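Local coordinates for carbohydrate kinase (Agrobacterium tumefaciens, PDB 2NWH), which probably transfers a phosphoryl group from ATP to a sugar or related small molecule, as other carbohydrate kinases of the pfkB (ribokinase) family do, at residues A46-R51 with Q77-E81; R129-S135 with I155-K161; I168-V174 with A191-L196; I271-R276 with V308-M313. All coordinates share one frame; numbering follows the deposited sequence.

Contact 1 (A46-R51 with Q77-E81); sequences ARNLSR and QAGVE
Ser50 donates its hydroxyl to the backbone carbonyl of Ala78: OG lies 2.6 Å from Ala78 O, in the plane of that carbonyl, with a C=O...OG angle of 148°. With OG opposite the backbone N (chi1 -175°), the short side chain points off the helix straight at the turn. A water stands 2.9 Å from Ser50 OG and 2.8 Å from Gly79 O, within hydrogen-bonding reach of both. Gly79 ends the preceding helix in a Schellman motif, and its positive phi of 77° suits a residue without a side chain, all the more with the serine hydroxyl so near.

The apolar contacts lie beside these bonds. Ala78 CB rests on the aliphatic part of Arg47, 3.6 Å from CG, while the guanidinium of that arginine turns to Asn44. Val80 directs CG2 at the helix backbone, 3.7 Å from Arg47 CA and 3.6 Å from Ala46 O; Ala46 is short enough not to stand in the way of this branch, which touches its CB only loosely.

The contact sets helix 41-51 against the link between helix 66-77 and strand 81-87. Ala46 also packs on Val8 of strand 5-9 and Val56 of strand 55-63, and Val80 on Ile58.

Contact 2 (R129-S135 with I155-K161); sequences REAIIAS and IARACEK
The end methyl of Ile132 meets the branch methyl of Ile155, Ile132 CD1 lying 3.6 Å from Ile155 CG2 where the two side chains cross at about a right angle. The other branch of Ile132, CG2, touches Cys159 CB at 4.1 Å and runs against the methylenes of Lys161, which slides past it in the opposite direction. Branched isoleucines suit this buried seam because each can serve two neighbours at once.

At one end Arg129, in the conformer described (one of two), reaches over the second helix. Its chain is extended from CG to NE, and CG lies opposite the backbone N (chi1 -160°), which carries the guanidinium across the gap: one face lies against Ile155 CG2, while Ala158 CB comes to the edge, 3.6 Å from NH1. Alanine leaves room for that flat group.

The two helices, 126-134 and 146-158, lie on the same side of the central sheet of this ribokinase-type alpha/beta fold. Strand 137-141 runs between them in sequence, and Ile132, Ala156 and Lys161 all pack on its Leu138.

At the other end the ammonium of Lys161 meets the end of the first helix: NZ makes a weak bond to Ser135 O at 2.9 Å, and a water accepts from NZ at 2.7 Å while donating to Ile133 O. Lys161 follows the Schellman turn at Glu160, whose positive phi turns the chain back and whose neighbour Lys161 N bonds to Ala156 O. Ser135 also has two conformers; in this one its hydroxyl donates to Ile132 O at 2.9 Å, a carbonyl that also receives Ser135 N.

Contact 3 (I168-V174 with A191-L196); sequences ISPAKAV and AEARAL
Glu192 has CG opposite its own carbonyl carbon (chi1 -61°) and is extended beyond it (chi2 156°), which carries the side chain off its helix and along the backbone of Ser169 and Pro170. CG thus lies 3.5 Å from Ser169 C and 3.6 Å from Pro170 N, and the methylenes cross the proline ring obliquely. The carboxylate continues past Ser169 to the start of its own helix, where OE1 accepts from Asn189 N; OE2 comes within 3.4 Å of Ile168 O, but both are acceptors.

Pro170 fits the first turn of a helix, where its missing N-H costs no bond. Ser169, at the N-cap, accepts from Lys172 N through OG at 3.2 Å and so holds that turn in place. The ring then packs on helix 190-197, with Pro170 CB 3.9 Å from Ala195 CB and CG close to Ala191 CB. Alanines at these positions keep the helix surface low, and the backbones approach closely: the CA atoms of Pro170 and Glu192 are 4.1 Å apart.

Ala173 continues the seam, its CB meeting Glu192 CB and, at 4.1 Å, Leu196 CD2. Val174 ends it by resting CG1 on Ala195 O at 3.4 Å. Through Pro170, Ala173 and Val174 the short, weakly bonded helix 170-173, which follows strand 163-166, is joined to the next helix of the alpha/beta fold. Leu196 adds a link to the sheet, packing on Leu186 and Met188 of strand 185-189.

The segments therefore adhere by van der Waals contact between small side chains and backbone, while the carboxylate of Glu192 is engaged by a backbone N-H near the start of its own helix.

Contact 4 (I271-R276 with V308-M313); sequences IREALR and VPQAEM
Arg276 presents its guanidinium edge to two successive backbone carbonyls, Val308 O and Pro309 O, while one face carries Gln310 NE2, 3.7 Å above the plane and over its centre; the amide is tilted 29° from it. The site lies at the edge of the central sheet of the ribokinase-type fold, where strand 311-313 is outermost and the segment 271-276 of helix 271-286 runs nearly antiparallel to it (156°).

The bond from NH2 to Val308 O is 2.9 Å long and almost straight, with an angle of 179° at the hydrogen. NE reaches Pro309 O at 3.0 Å, approaching from above the carbonyl plane. Arginine suits this place because one flat group can serve both carbonyls of an extended chain, and the bend at chi3 turns its head toward them.

Arg272 brings its guanidinium edge to Gln310 OE1, NH1 standing 3.1 Å away in a weak bond. The same amide oxygen takes a further weak bond from Ala311 N, so Gln310 lies between the two arginines and its own backbone. Ala311 CB packs against both aliphatic stems, 3.5 Å from Arg272 CG and 3.9 Å from Arg276 CG, and Leu275 CD1 touches the same methyl. Alanine suits the spot because its single methyl fits against both stems.

Leu275 continues onto Ala237 and Leu239 of strand 236-239, to which strand 311-313 is paired through Glu312 and Ile238. At the far end Met313 crosses Ile271 at about a right angle; its CE is placed 3.3 Å from Ile271 CG1, shorter than usual van der Waals contact, so the exact closeness is doubtful.

In the fold
From the N terminus the four contacts follow one another in series; none nests in or crosses another. Contact 1 closes the loop that takes the chain from helix 41-51 through strand 55-63 and helix 66-77 to the start of edge strand 81-87. Contact 2 joins the helices before and after strand 137-141, and contact 3 those after strands 163-166 and 185-189; each spans one helix-strand-helix step of the central sheet. Contact 4 closes the last loop, bringing the C-terminal strand 311-313 back to helix 271-286 at the opposite edge of that sheet. Contacts 1 and 3 lie on opposite sides of the chain's centre, their own centres about 26 Å apart.

Contact 1 (A46-R51 with Q77-E81)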
loop_
_atom_site.group_PDB
_atom_site.type_symbol
_atom_site.label_atom_id
_atom_site.label_comp_id
_atom_site.label_asym_id
_atom_site.label_seq_id
_atom_site.Cartn_x
_atom_site.Cartn_y
_atom_site.Cartn_z
ATOM N N ALA A 46 -0.305 1.411 6.341
ATOM C CA ALA A 46 -0.732 1.998 7.624
ATOM C C ALA A 46 0.407 1.918 8.608
ATOM O O ALA A 46 0.695 2.914 9.274
ATOM C CB ALA A 46 -1.952 1.257 8.215
ATOM N N ARG A 47 1.005 0.737 8.743
ATOM C CA ARG A 47 2.167 0.573 9.619
ATOM C C ARG A 47 3.244 1.535 9.218
ATOM O O ARG A 47 3.856 2.159 10.093
ATOM C CB ARG A 47 2.684 -0.874 9.555
ATOM C CG ARG A 47 1.714 -1.858 10.263
ATOM C CD ARG A 47 2.417 -3.171 10.527
ATOM N NE ARG A 47 2.784 -3.903 9.302
ATOM C CZ ARG A 47 3.229 -5.160 9.278
ATOM N NH1 ARG A 47 3.457 -5.787 10.433
ATOM N NH2 ARG A 47 3.524 -5.755 8.110
ATOM N N ASN A 48 3.498 1.654 7.923
ATOM C CA ASN A 48 4.599 2.535 7.480
ATOM C C ASN A 48 4.347 3.975 7.855
ATOM O O ASN A 48 5.262 4.664 8.318
ATOM C CB ASN A 48 4.852 2.437 5.970
ATOM C CG ASN A 48 5.368 1.061 5.554
ATOM O OD1 ASN A 48 5.791 0.283 6.394
ATOM N ND2 ASN A 48 5.335 0.771 4.252
ATOM N N LEU A 49 3.117 4.450 7.626
ATOM C CA LEU A 49 2.768 5.817 7.979
ATOM C C LEU A 49 2.905 6.069 9.460
ATOM O O LEU A 49 3.362 7.144 9.875
ATOM C CB LEU A 49 1.337 6.155 7.490
ATOM C CG LEU A 49 1.310 6.271 5.965
ATOM C CD1 LEU A 49 -0.138 6.028 5.404
ATOM C CD2 LEU A 49 1.939 7.603 5.502
ATOM N N SER A 50 2.510 5.101 10.275
ATOM C CA SER A 50 2.720 5.211 11.739
ATOM C C SER A 50 4.211 5.310 12.133
ATOM O O SER A 50 4.633 6.163 12.965
ATOM C CB SER A 50 1.991 4.062 12.448
ATOM O OG SER A 50 2.076 4.206 13.851
ATOM N N ARG A 51 5.014 4.484 11.487
ATOM C CA ARG A 51 6.491 4.513 11.663
ATOM C C ARG A 51 7.114 5.842 11.299
ATOM O O ARG A 51 8.164 6.195 11.843
ATOM C CB ARG A 51 7.123 3.435 10.782
ATOM C CG ARG A 51 6.953 2.033 11.402
ATOM C CD ARG A 51 7.260 0.942 10.386
ATOM N NE ARG A 51 6.922 -0.360 10.976
ATOM C CZ ARG A 51 6.437 -1.376 10.293
ATOM N NH1 ARG A 51 6.251 -1.247 8.983
ATOM N NH2 ARG A 51 6.161 -2.531 10.923
ATOM N N GLN A 77 1.702 -3.216 17.550
ATOM C CA GLN A 77 3.166 -3.132 17.590
ATOM C C GLN A 77 3.708 -1.953 16.791
ATOM O O GLN A 77 4.762 -1.392 17.106
ATOM C CB GLN A 77 3.774 -4.441 17.096
ATOM C CG GLN A 77 3.534 -5.586 18.069
ATOM C CD GLN A 77 4.341 -5.429 19.342
ATOM O OE1 GLN A 77 5.571 -5.419 19.305
ATOM N NE2 GLN A 77 3.655 -5.303 20.477
ATOM N N ALA A 78 2.990 -1.591 15.732
ATOM C CA ALA A 78 3.411 -0.494 14.877
ATOM C C ALA A 78 2.746 0.824 15.286
ATOM O O ALA A 78 2.948 1.852 14.622
ATOM C CB ALA A 78 3.096 -0.816 13.452
ATOM N N GLY A 79 1.966 0.807 16.361
ATOM C CA GLY A 79 1.244 2.033 16.788
ATOM C C GLY A 79 -0.002 2.392 15.978
ATOM O O GLY A 79 -0.546 3.495 16.100
ATOM N N VAL A 80 -0.506 1.447 15.184
ATOM C CA VAL A 80 -1.704 1.691 14.375
ATOM C C VAL A 80 -2.895 1.342 15.231
ATOM O O VAL A 80 -2.937 0.246 15.839
ATOM C CB VAL A 80 -1.703 0.818 13.081
ATOM C CG1 VAL A 80 -3.034 0.913 12.301
ATOM C CG2 VAL A 80 -0.471 1.164 12.141
ATOM N N GLU A 81 -3.880 2.238 15.240
ATOM C CA GLU A 81 -5.183 1.961 15.858
ATOM C C GLU A 81 -6.001 1.040 14.950
ATOM O O GLU A 81 -6.367 1.400 13.838
ATOM C CB GLU A 81 -5.940 3.259 16.149
ATOM C CG GLU A 81 -7.293 3.015 16.892
ATOM C CD GLU A 81 -8.178 4.268 16.991
ATOM O OE1 GLU A 81 -7.809 5.320 16.412
ATOM O OE2 GLU A 81 -9.256 4.182 17.636
HETATM O O HOH W 1 -0.259 5.760 14.458
#

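Contact 2 (R129-S135 with I155-K161)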
loop_
_atom_site.group_PDB
_atom_site.type_symbol
_atom_site.label_atom_id
_atom_site.label_comp_id
_atom_site.label_asym_id
_atom_site.label_seq_id
_atom_site.Cartn_x
_atom_site.Cartn_y
_atom_site.Cartn_z
ATOM N N ARG A 129 -18.509 6.966 8.641
ATOM C CA ARG A 129 -18.488 8.406 8.312
ATOM C C ARG A 129 -17.830 9.229 9.408
ATOM O O ARG A 129 -17.080 10.131 9.118
ATOM C CB ARG A 129 -19.874 8.969 8.015
ATOM C CG ARG A 129 -19.765 10.274 7.208
ATOM C CD ARG A 129 -21.105 10.794 6.812
ATOM N NE ARG A 129 -20.908 11.887 5.882
ATOM C CZ ARG A 129 -21.166 11.799 4.587
ATOM N NH1 ARG A 129 -20.978 12.857 3.797
ATOM N NH2 ARG A 129 -21.651 10.669 4.095
ATOM N N GLU A 130 -18.092 8.899 10.662
ATOM C CA GLU A 130 -17.474 9.579 11.787
ATOM C C GLU A 130 -15.944 9.302 11.849
ATOM O O GLU A 130 -15.162 10.181 12.190
ATOM C CB GLU A 130 -18.142 9.121 13.079
ATOM C CG GLU A 130 -19.593 9.627 13.154
ATOM C CD GLU A 130 -20.326 9.160 14.388
ATOM O OE1 GLU A 130 -19.712 8.624 15.327
ATOM O OE2 GLU A 130 -21.544 9.361 14.414
ATOM N N ALA A 131 -15.537 8.084 11.539
ATOM C CA ALA A 131 -14.087 7.811 11.435
ATOM C C ALA A 131 -13.456 8.735 10.407
ATOM O O ALA A 131 -12.349 9.337 10.643
ATOM C CB ALA A 131 -13.826 6.306 11.067
ATOM N N ILE A 132 -14.136 8.861 9.268
ATOM C CA ILE A 132 -13.676 9.752 8.181
ATOM C C ILE A 132 -13.569 11.217 8.662
ATOM O O ILE A 132 -12.540 11.885 8.452
ATOM C CB ILE A 132 -14.547 9.583 6.891
ATOM C CG1 ILE A 132 -14.327 8.156 6.320
ATOM C CG2 ILE A 132 -14.218 10.681 5.846
ATOM C CD1 ILE A 132 -15.204 7.758 5.170
ATOM N N ILE A 133 -14.595 11.684 9.375
ATOM C CA ILE A 133 -14.635 13.080 9.805
ATOM C C ILE A 133 -13.542 13.358 10.854
ATOM O O ILE A 133 -13.022 14.497 10.968
ATOM C CB ILE A 133 -16.051 13.439 10.353
ATOM C CG1 ILE A 133 -17.061 13.504 9.194
ATOM C CG2 ILE A 133 -16.005 14.770 11.145
ATOM C CD1 ILE A 133 -18.562 13.563 9.669
ATOM N N ALA A 134 -13.198 12.325 11.621
ATOM C CA ALA A 134 -12.143 12.431 12.634
ATOM C C ALA A 134 -10.737 12.431 12.015
ATOM O O ALA A 134 -9.743 12.756 12.704
ATOM C CB ALA A 134 -12.253 11.301 13.627
ATOM N N SER A 135 -10.632 12.062 10.740
ATOM C CA SER A 135 -9.314 11.934 10.092
ATOM C C SER A 135 -8.943 13.200 9.312
ATOM O O SER A 135 -9.793 14.074 9.080
ATOM C CB SER A 135 -9.312 10.737 9.137
ATOM O OG SER A 135 -9.777 11.157 7.864
ATOM N N ILE A 155 -17.829 10.049 -0.525
ATOM C CA ILE A 155 -17.759 10.463 0.883
ATOM C C ILE A 155 -16.581 11.392 1.132
ATOM O O ILE A 155 -16.735 12.433 1.765
ATOM C CB ILE A 155 -17.689 9.270 1.856
ATOM C CG1 ILE A 155 -18.982 8.461 1.813
ATOM C CG2 ILE A 155 -17.467 9.769 3.278
ATOM C CD1 ILE A 155 -18.919 7.160 2.673
ATOM N N ALA A 156 -15.404 11.012 0.616
ATOM C CA ALA A 156 -14.236 11.880 0.676
ATOM C C ALA A 156 -14.509 13.262 0.098
ATOM O O ALA A 156 -14.121 14.257 0.702
ATOM C CB ALA A 156 -13.077 11.265 -0.047
ATOM N N ARG A 157 -15.139 13.296 -1.075
ATOM C CA ARG A 157 -15.579 14.559 -1.699
ATOM C C ARG A 157 -16.399 15.342 -0.681
ATOM O O ARG A 157 -15.986 16.420 -0.257
ATOM C CB ARG A 157 -16.429 14.284 -2.940
ATOM C CG ARG A 157 -16.577 15.470 -3.932
ATOM C CD ARG A 157 -17.677 15.135 -4.969
ATOM N NE ARG A 157 -17.350 13.931 -5.743
ATOM C CZ ARG A 157 -18.193 13.317 -6.557
ATOM N NH1 ARG A 157 -19.412 13.805 -6.728
ATOM N NH2 ARG A 157 -17.825 12.222 -7.201
ATOM N N ALA A 158 -17.541 14.780 -0.269
ATOM C CA ALA A 158 -18.487 15.482 0.597
ATOM C C ALA A 158 -17.842 15.955 1.902
ATOM O O ALA A 158 -18.175 17.034 2.398
ATOM C CB ALA A 158 -19.734 14.626 0.881
ATOM N N CYS A 159 -16.914 15.149 2.433
ATOM C CA CYS A 159 -16.174 15.476 3.650
ATOM C C CYS A 159 -14.923 16.351 3.439
ATOM O O CYS A 159 -14.236 16.685 4.407
ATOM C CB CYS A 159 -15.795 14.176 4.378
ATOM S SG CYS A 159 -17.243 13.359 5.084
ATOM N N GLU A 160 -14.639 16.736 2.197
ATOM C CA GLU A 160 -13.386 17.439 1.881
ATOM C C GLU A 160 -12.166 16.816 2.568
ATOM O O GLU A 160 -11.356 17.497 3.233
ATOM C CB GLU A 160 -13.532 18.950 2.176
ATOM C CG GLU A 160 -14.750 19.551 1.510
ATOM C CD GLU A 160 -15.400 20.689 2.308
ATOM O OE1 GLU A 160 -15.538 20.553 3.550
ATOM O OE2 GLU A 160 -15.821 21.692 1.692
ATOM N N LYS A 161 -12.048 15.499 2.407
ATOM C CA LYS A 161 -10.884 14.765 2.857
ATOM C C LYS A 161 -10.100 14.313 1.647
ATOM O O LYS A 161 -10.675 13.738 0.720
ATOM C CB LYS A 161 -11.265 13.567 3.726
ATOM C CG LYS A 161 -12.007 13.961 4.991
ATOM C CD LYS A 161 -11.118 14.669 6.015
ATOM C CE LYS A 161 -11.971 15.100 7.231
ATOM N NZ LYS A 161 -11.280 16.228 7.932
HETATM O O HOH W 2 -13.124 16.878 9.803
#

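Contact 3 (I168-V174 with A191-L196)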
loop_
_atom_site.group_PDB
_atom_site.type_symbol
_atom_site.label_atom_id
_atom_site.label_comp_id
_atom_site.label_asym_id
_atom_site.label_seq_id
_atom_site.Cartn_x
_atom_site.Cartn_y
_atom_site.Cartn_z
ATOM N N ILE A 168 -2.661 -2.234 -5.792
ATOM C CA ILE A 168 -2.498 -3.632 -5.378
ATOM C C ILE A 168 -2.025 -4.591 -6.476
ATOM O O ILE A 168 -1.030 -5.269 -6.292
ATOM C CB ILE A 168 -3.745 -4.223 -4.609
ATOM C CG1 ILE A 168 -4.069 -3.378 -3.364
ATOM C CG2 ILE A 168 -3.474 -5.645 -4.132
ATOM C CD1 ILE A 168 -2.988 -3.455 -2.268
ATOM N N SER A 169 -2.741 -4.625 -7.600
ATOM C CA SER A 169 -2.421 -5.504 -8.735
ATOM C C SER A 169 -3.101 -4.967 -10.002
ATOM O O SER A 169 -4.055 -4.176 -9.897
ATOM C CB SER A 169 -2.872 -6.940 -8.433
ATOM O OG SER A 169 -4.290 -7.058 -8.430
ATOM N N PRO A 170 -2.624 -5.387 -11.209
ATOM C CA PRO A 170 -3.284 -4.921 -12.440
ATOM C C PRO A 170 -4.759 -5.338 -12.475
ATOM O O PRO A 170 -5.618 -4.547 -12.886
ATOM C CB PRO A 170 -2.498 -5.590 -13.571
ATOM C CG PRO A 170 -1.488 -6.474 -12.942
ATOM C CD PRO A 170 -1.497 -6.302 -11.472
ATOM N N ALA A 171 -5.045 -6.553 -12.010
ATOM C CA ALA A 171 -6.421 -7.043 -11.903
ATOM C C ALA A 171 -7.304 -6.147 -11.028
ATOM O O ALA A 171 -8.455 -5.873 -11.381
ATOM C CB ALA A 171 -6.440 -8.487 -11.398
ATOM N N LYS A 172 -6.767 -5.690 -9.898
ATOM C CA LYS A 172 -7.553 -4.947 -8.919
ATOM C C LYS A 172 -7.657 -3.470 -9.263
ATOM O O LYS A 172 -8.695 -2.858 -9.014
ATOM C CB LYS A 172 -6.996 -5.150 -7.508
ATOM C CG LYS A 172 -7.293 -6.545 -6.934
ATOM C CD LYS A 172 -6.970 -6.626 -5.449
ATOM C CE LYS A 172 -6.354 -7.972 -5.055
ATOM N NZ LYS A 172 -7.324 -9.102 -5.096
ATOM N N ALA A 173 -6.595 -2.906 -9.849
ATOM C CA ALA A 173 -6.541 -1.483 -10.211
ATOM C C ALA A 173 -7.796 -0.955 -10.921
ATOM O O ALA A 173 -8.264 0.148 -10.614
ATOM C CB ALA A 173 -5.297 -1.196 -11.060
ATOM N N VAL A 174 -8.323 -1.747 -11.863
ATOM C CA VAL A 174 -9.495 -1.354 -12.668
ATOM C C VAL A 174 -10.710 -0.959 -11.797
ATOM O O VAL A 174 -11.537 -0.130 -12.190
ATOM C CB VAL A 174 -9.900 -2.464 -13.670
ATOM C CG1 VAL A 174 -8.766 -2.766 -14.634
ATOM C CG2 VAL A 174 -10.342 -3.731 -12.931
ATOM N N ALA A 191 2.414 -1.934 -14.798
ATOM C CA ALA A 191 1.323 -2.860 -15.167
ATOM C C ALA A 191 -0.065 -2.391 -14.738
ATOM O O ALA A 191 -1.054 -2.567 -15.470
ATOM C CB ALA A 191 1.589 -4.238 -14.572
ATOM N N GLU A 192 -0.132 -1.820 -13.532
ATOM C CA GLU A 192 -1.376 -1.353 -12.956
ATOM C C GLU A 192 -1.840 -0.097 -13.699
ATOM O O GLU A 192 -3.038 0.099 -13.913
ATOM C CB GLU A 192 -1.207 -1.110 -11.434
ATOM C CG GLU A 192 -0.827 -2.376 -10.646
ATOM C CD GLU A 192 -0.109 -2.118 -9.309
ATOM O OE1 GLU A 192 0.155 -0.941 -8.935
ATOM O OE2 GLU A 192 0.209 -3.120 -8.624
ATOM N N ALA A 193 -0.887 0.723 -14.131
ATOM C CA ALA A 193 -1.195 1.913 -14.904
ATOM C C ALA A 193 -1.827 1.523 -16.258
ATOM O O ALA A 193 -2.910 2.013 -16.602
ATOM C CB ALA A 193 0.054 2.770 -15.084
ATOM N N ARG A 194 -1.183 0.612 -16.991
ATOM C CA ARG A 194 -1.755 0.101 -18.246
ATOM C C ARG A 194 -3.162 -0.469 -18.044
ATOM O O ARG A 194 -4.082 -0.143 -18.796
ATOM C CB ARG A 194 -0.847 -0.948 -18.883
ATOM C CG ARG A 194 0.062 -0.392 -19.950
ATOM C CD ARG A 194 1.059 -1.431 -20.427
ATOM N NE ARG A 194 1.673 -2.159 -19.311
ATOM C CZ ARG A 194 2.983 -2.395 -19.198
ATOM N NH1 ARG A 194 3.833 -1.941 -20.115
ATOM N NH2 ARG A 194 3.445 -3.068 -18.148
ATOM N N ALA A 195 -3.326 -1.287 -17.004
ATOM C CA ALA A 195 -4.609 -1.936 -16.713
ATOM C C ALA A 195 -5.757 -0.973 -16.429
ATOM O O ALA A 195 -6.850 -1.162 -16.940
ATOM C CB ALA A 195 -4.461 -2.950 -15.593
ATOM N N LEU A 196 -5.533 0.060 -15.627
ATOM C CA LEU A 196 -6.643 0.955 -15.309
ATOM C C LEU A 196 -6.899 2.001 -16.409
ATOM O O LEU A 196 -8.030 2.488 -16.583
ATOM C CB LEU A 196 -6.479 1.564 -13.915
ATOM C CG LEU A 196 -5.685 2.838 -13.672
ATOM C CD1 LEU A 196 -6.675 3.976 -13.559
ATOM C CD2 LEU A 196 -4.911 2.713 -12.373
#

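Contact 4 (I271-R276 with V308-M313)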
loop_
_atom_site.group_PDB
_atom_site.type_symbol
_atom_site.label_atom_id
_atom_site.label_comp_id
_atom_site.label_asym_id
_atom_site.label_seq_id
_atom_site.Cartn_x
_atom_site.Cartn_y
_atom_site.Cartn_z
ATOM N N ILE A 271 6.000 17.858 -4.925
ATOM C CA ILE A 271 6.009 16.509 -5.496
ATOM C C ILE A 271 7.454 16.034 -5.815
ATOM O O ILE A 271 7.736 14.826 -5.804
ATOM C CB ILE A 271 5.028 16.342 -6.694
ATOM C CG1 ILE A 271 5.481 17.151 -7.907
ATOM C CG2 ILE A 271 3.562 16.695 -6.270
ATOM C CD1 ILE A 271 4.800 16.735 -9.171
ATOM N N ARG A 272 8.375 16.976 -6.040
ATOM C CA ARG A 272 9.794 16.638 -6.270
ATOM C C ARG A 272 10.396 16.080 -4.981
ATOM O O ARG A 272 11.023 15.015 -4.992
ATOM C CB ARG A 272 10.548 17.887 -6.735
ATOM C CG ARG A 272 11.555 17.695 -7.865
ATOM C CD ARG A 272 12.441 18.953 -8.085
ATOM N NE ARG A 272 12.860 19.554 -6.807
ATOM C CZ ARG A 272 13.789 19.072 -5.962
ATOM N NH1 ARG A 272 14.475 17.947 -6.214
ATOM N NH2 ARG A 272 14.023 19.726 -4.823
ATOM N N GLU A 273 10.170 16.789 -3.872
ATOM C CA GLU A 273 10.527 16.345 -2.519
ATOM C C GLU A 273 9.819 15.037 -2.070
ATOM O O GLU A 273 10.439 14.154 -1.463
ATOM C CB GLU A 273 10.223 17.457 -1.520
ATOM C CG GLU A 273 10.994 18.749 -1.742
ATOM C CD GLU A 273 10.558 19.892 -0.808
ATOM O OE1 GLU A 273 9.336 20.103 -0.615
ATOM O OE2 GLU A 273 11.451 20.593 -0.269
ATOM N N ALA A 274 8.533 14.919 -2.385
ATOM C CA ALA A 274 7.745 13.706 -2.088
ATOM C C ALA A 274 8.284 12.516 -2.874
ATOM O O ALA A 274 8.406 11.396 -2.362
ATOM C CB ALA A 274 6.301 13.951 -2.405
ATOM N N LEU A 275 8.680 12.772 -4.106
ATOM C CA LEU A 275 9.265 11.741 -4.940
ATOM C C LEU A 275 10.529 11.163 -4.295
ATOM O O LEU A 275 10.693 9.933 -4.200
ATOM C CB LEU A 275 9.687 12.363 -6.268
ATOM C CG LEU A 275 9.408 11.574 -7.543
ATOM C CD1 LEU A 275 9.851 12.391 -8.784
ATOM C CD2 LEU A 275 10.123 10.277 -7.471
ATOM N N ARG A 276 11.432 12.057 -3.891
ATOM C CA ARG A 276 12.693 11.617 -3.265
ATOM C C ARG A 276 12.481 10.941 -1.910
ATOM O O ARG A 276 13.247 10.029 -1.573
ATOM C CB ARG A 276 13.686 12.764 -3.161
ATOM C CG ARG A 276 14.179 13.208 -4.557
ATOM C CD ARG A 276 15.330 14.191 -4.458
ATOM N NE ARG A 276 16.551 13.514 -4.021
ATOM C CZ ARG A 276 17.170 13.757 -2.868
ATOM N NH1 ARG A 276 16.677 14.646 -2.022
ATOM N NH2 ARG A 276 18.296 13.111 -2.576
ATOM N N VAL A 308 19.715 9.139 -2.484
ATOM C CA VAL A 308 18.654 9.110 -3.488
ATOM C C VAL A 308 18.983 10.049 -4.641
ATOM O O VAL A 308 19.339 11.201 -4.419
ATOM C CB VAL A 308 17.255 9.438 -2.869
ATOM C CG1 VAL A 308 16.169 9.527 -3.937
ATOM C CG2 VAL A 308 16.895 8.366 -1.882
ATOM N N PRO A 309 18.867 9.547 -5.878
ATOM C CA PRO A 309 19.096 10.441 -7.016
ATOM C C PRO A 309 18.255 11.715 -6.951
ATOM O O PRO A 309 17.186 11.729 -6.339
ATOM C CB PRO A 309 18.679 9.588 -8.222
ATOM C CG PRO A 309 18.866 8.156 -7.760
ATOM C CD PRO A 309 18.568 8.158 -6.284
ATOM N N GLN A 310 18.730 12.778 -7.590
ATOM C CA GLN A 310 17.911 13.998 -7.732
ATOM C C GLN A 310 16.619 13.802 -8.549
ATOM O O GLN A 310 16.539 12.893 -9.389
ATOM C CB GLN A 310 18.738 15.149 -8.289
ATOM C CG GLN A 310 19.446 15.948 -7.200
ATOM C CD GLN A 310 18.509 16.329 -6.047
ATOM O OE1 GLN A 310 17.316 16.623 -6.252
ATOM N NE2 GLN A 310 19.049 16.318 -4.825
ATOM N N ALA A 311 15.612 14.638 -8.270
ATOM C CA ALA A 311 14.350 14.609 -8.995
ATOM C C ALA A 311 14.288 15.829 -9.899
ATOM O O ALA A 311 14.902 16.856 -9.598
ATOM C CB ALA A 311 13.137 14.580 -8.031
ATOM N N GLU A 312 13.583 15.692 -11.016
ATOM C CA GLU A 312 13.484 16.759 -12.012
ATOM C C GLU A 312 12.017 17.095 -12.274
ATOM O O GLU A 312 11.273 16.234 -12.736
ATOM C CB GLU A 312 14.174 16.314 -13.320
ATOM C CG GLU A 312 14.047 17.304 -14.503
ATOM C CD GLU A 312 14.959 16.971 -15.703
ATOM O OE1 GLU A 312 14.924 15.831 -16.229
ATOM O OE2 GLU A 312 15.695 17.882 -16.141
ATOM N N MET A 313 11.602 18.328 -11.962
ATOM C CA MET A 313 10.281 18.822 -12.378
ATOM C C MET A 313 10.258 18.902 -13.904
ATOM O O MET A 313 11.286 19.173 -14.534
ATOM C CB MET A 313 9.969 20.208 -11.788
ATOM C CG MET A 313 9.282 20.214 -10.409
ATOM S SD MET A 313 7.590 19.567 -10.292
ATOM C CE MET A 313 7.371 19.799 -8.527
#